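Local coordinates for protein beta-galactosidase BgaB (Bifidobacterium adolescentis, PDB 5VYM) that hydrolyses beta-galactosides as a glycosyl hydrolase family 42 enzyme, acting strongly on Gal(beta1-4)Gal and oligosaccharides that contain it, at residues Q174-Y179 and A193-N198. Residues are numbered along the deposited sequence; the frame is centred on the assembly and turned at random.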
# COMPACT_ATOMS: atom_id res chain seq x y z
N GLN B 174 12.94 -2.09 -9.43
CA GLN B 174 14.22 -2.44 -10.02
C GLN B 174 15.22 -2.77 -8.93
O GLN B 174 15.37 -2.01 -7.97
CB GLN B 174 14.74 -1.30 -10.89
CG GLN B 174 16.13 -1.53 -11.45
CD GLN B 174 16.63 -0.34 -12.25
OE1 GLN B 174 15.98 0.70 -12.32
NE2 GLN B 174 17.80 -0.49 -12.86
N VAL B 175 15.90 -3.91 -9.08
CA VAL B 175 16.97 -4.28 -8.16
C VAL B 175 18.26 -3.62 -8.61
O VAL B 175 18.64 -3.70 -9.78
CB VAL B 175 17.12 -5.81 -8.08
CG1 VAL B 175 18.25 -6.18 -7.13
CG2 VAL B 175 15.82 -6.45 -7.65
N LEU B 176 18.94 -2.95 -7.68
CA LEU B 176 20.20 -2.29 -7.98
C LEU B 176 21.42 -3.05 -7.48
O LEU B 176 22.50 -2.92 -8.05
CB LEU B 176 20.21 -0.87 -7.39
CG LEU B 176 19.17 0.09 -7.96
CD1 LEU B 176 19.28 1.45 -7.31
CD2 LEU B 176 19.30 0.20 -9.47
N ALA B 177 21.26 -3.85 -6.43
CA ALA B 177 22.36 -4.64 -5.89
C ALA B 177 21.81 -5.89 -5.23
O ALA B 177 20.71 -5.88 -4.66
CB ALA B 177 23.20 -3.83 -4.89
N THR B 178 22.58 -6.96 -5.31
CA THR B 178 22.25 -8.23 -4.67
C THR B 178 23.45 -8.71 -3.87
O THR B 178 24.58 -8.29 -4.10
CB THR B 178 21.85 -9.30 -5.69
OG1 THR B 178 22.86 -9.40 -6.71
CG2 THR B 178 20.51 -8.97 -6.33
N TYR B 179 23.18 -9.60 -2.92
CA TYR B 179 24.25 -10.27 -2.19
C TYR B 179 24.80 -11.41 -3.04
O TYR B 179 24.04 -12.22 -3.58
CB TYR B 179 23.74 -10.80 -0.85
CG TYR B 179 23.09 -9.74 0.01
CD1 TYR B 179 23.84 -8.71 0.56
CD2 TYR B 179 21.73 -9.78 0.28
CE1 TYR B 179 23.24 -7.75 1.36
CE2 TYR B 179 21.13 -8.82 1.08
CZ TYR B 179 21.89 -7.81 1.61
OH TYR B 179 21.29 -6.85 2.40
N ALA B 193 17.79 -9.49 -2.90
CA ALA B 193 17.85 -8.05 -3.16
C ALA B 193 18.45 -7.31 -1.97
O ALA B 193 18.02 -7.49 -0.82
CB ALA B 193 16.46 -7.51 -3.46
N ALA B 194 19.45 -6.48 -2.24
CA ALA B 194 20.09 -5.63 -1.24
C ALA B 194 19.74 -4.16 -1.38
O ALA B 194 19.53 -3.48 -0.38
CB ALA B 194 21.61 -5.80 -1.29
N VAL B 195 19.67 -3.66 -2.62
CA VAL B 195 19.29 -2.28 -2.89
C VAL B 195 18.29 -2.29 -4.05
O VAL B 195 18.59 -2.83 -5.12
CB VAL B 195 20.50 -1.39 -3.25
CG1 VAL B 195 20.04 0.01 -3.60
CG2 VAL B 195 21.50 -1.36 -2.10
N THR B 196 17.12 -1.70 -3.83
CA THR B 196 16.07 -1.63 -4.83
C THR B 196 15.50 -0.22 -4.88
O THR B 196 15.63 0.56 -3.93
CB THR B 196 14.92 -2.61 -4.54
OG1 THR B 196 14.22 -2.18 -3.37
CG2 THR B 196 15.44 -4.02 -4.33
N ARG B 197 14.87 0.10 -6.01
CA ARG B 197 14.11 1.33 -6.15
C ARG B 197 12.81 1.02 -6.88
O ARG B 197 12.76 0.12 -7.73
CB ARG B 197 14.90 2.42 -6.89
CG ARG B 197 15.28 2.08 -8.32
CD ARG B 197 16.19 3.16 -8.90
NE ARG B 197 16.71 2.81 -10.22
CZ ARG B 197 17.67 3.49 -10.84
NH1 ARG B 197 18.22 4.54 -10.26
NH2 ARG B 197 18.08 3.10 -12.04
N ASN B 198 11.76 1.76 -6.54
CA ASN B 198 10.43 1.50 -7.06
C ASN B 198 9.73 2.82 -7.34
O ASN B 198 9.74 3.72 -6.48
CB ASN B 198 9.61 0.66 -6.07
CG ASN B 198 8.21 0.35 -6.57
OD1 ASN B 198 8.03 -0.04 -7.72
ND2 ASN B 198 7.22 0.52 -5.70
O HOH W 1 18.65 -7.20 2.37
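Gln174 and Arg197 lie side by side where segments 174-179 and 193-198 pair antiparallel within the beta-galactosidase trimerisation domain. Their side chains point the same way. Arg197 CG sits between its own N and C (chi1 62°), and the extended chain beyond it brings NE to 3.1 Å from Gln174 OE1. NH2 of Arg197 bonds to the same oxygen. OE1 lies in the guanidinium plane, but the amide and guanidinium planes are turned 63° apart, and both nitrogens reach OE1 from one face of the amide.

Leu176 fills the hollow between the side chains of Arg197 and Val195. Its CD2 rests over one guanidinium face, toward the rim, 3.8 Å from Arg197 NE. Its CD1 meets Arg197 CD, and its CB meets Val195 CG1 at 3.9 Å. The methyl of Ala177 packs against Val195 CB. Val175 CG2 and Thr196 CG2 touch on the other face of the sheet.

Two classic beta bulges shift the register. At the first, Val195 O accepts from Leu176 N (2.6 Å) and Ala177 N (3.1 Å). At the second, Ala177 O accepts from Ala194 N and Val195 N. The second bulge presents Ala194 CB to the Tyr179 ring: this small bump sits over one face, displaced toward CZ, in a CH-pi contact, 3.8 Å from the centroid. A water hydrogen-bonds to Tyr179 OH and may also reach Ala193 O, at a longer distance.

Tyr206 OH binds Arg197 NH1, and helix 214-225 packs on Leu176, Val195 and Arg197. An alanine in place of Arg197 would probably leave Gln174 OE1 without its two donors and open a gap beside Leu176. Each shared carbonyl takes two N-H groups, so each bulge fits in its extra residue with that N-H still bonded. The donors to Gln174 OE1 lie out of the amide plane, so that grip probably rests more on charge than on lone-pair direction.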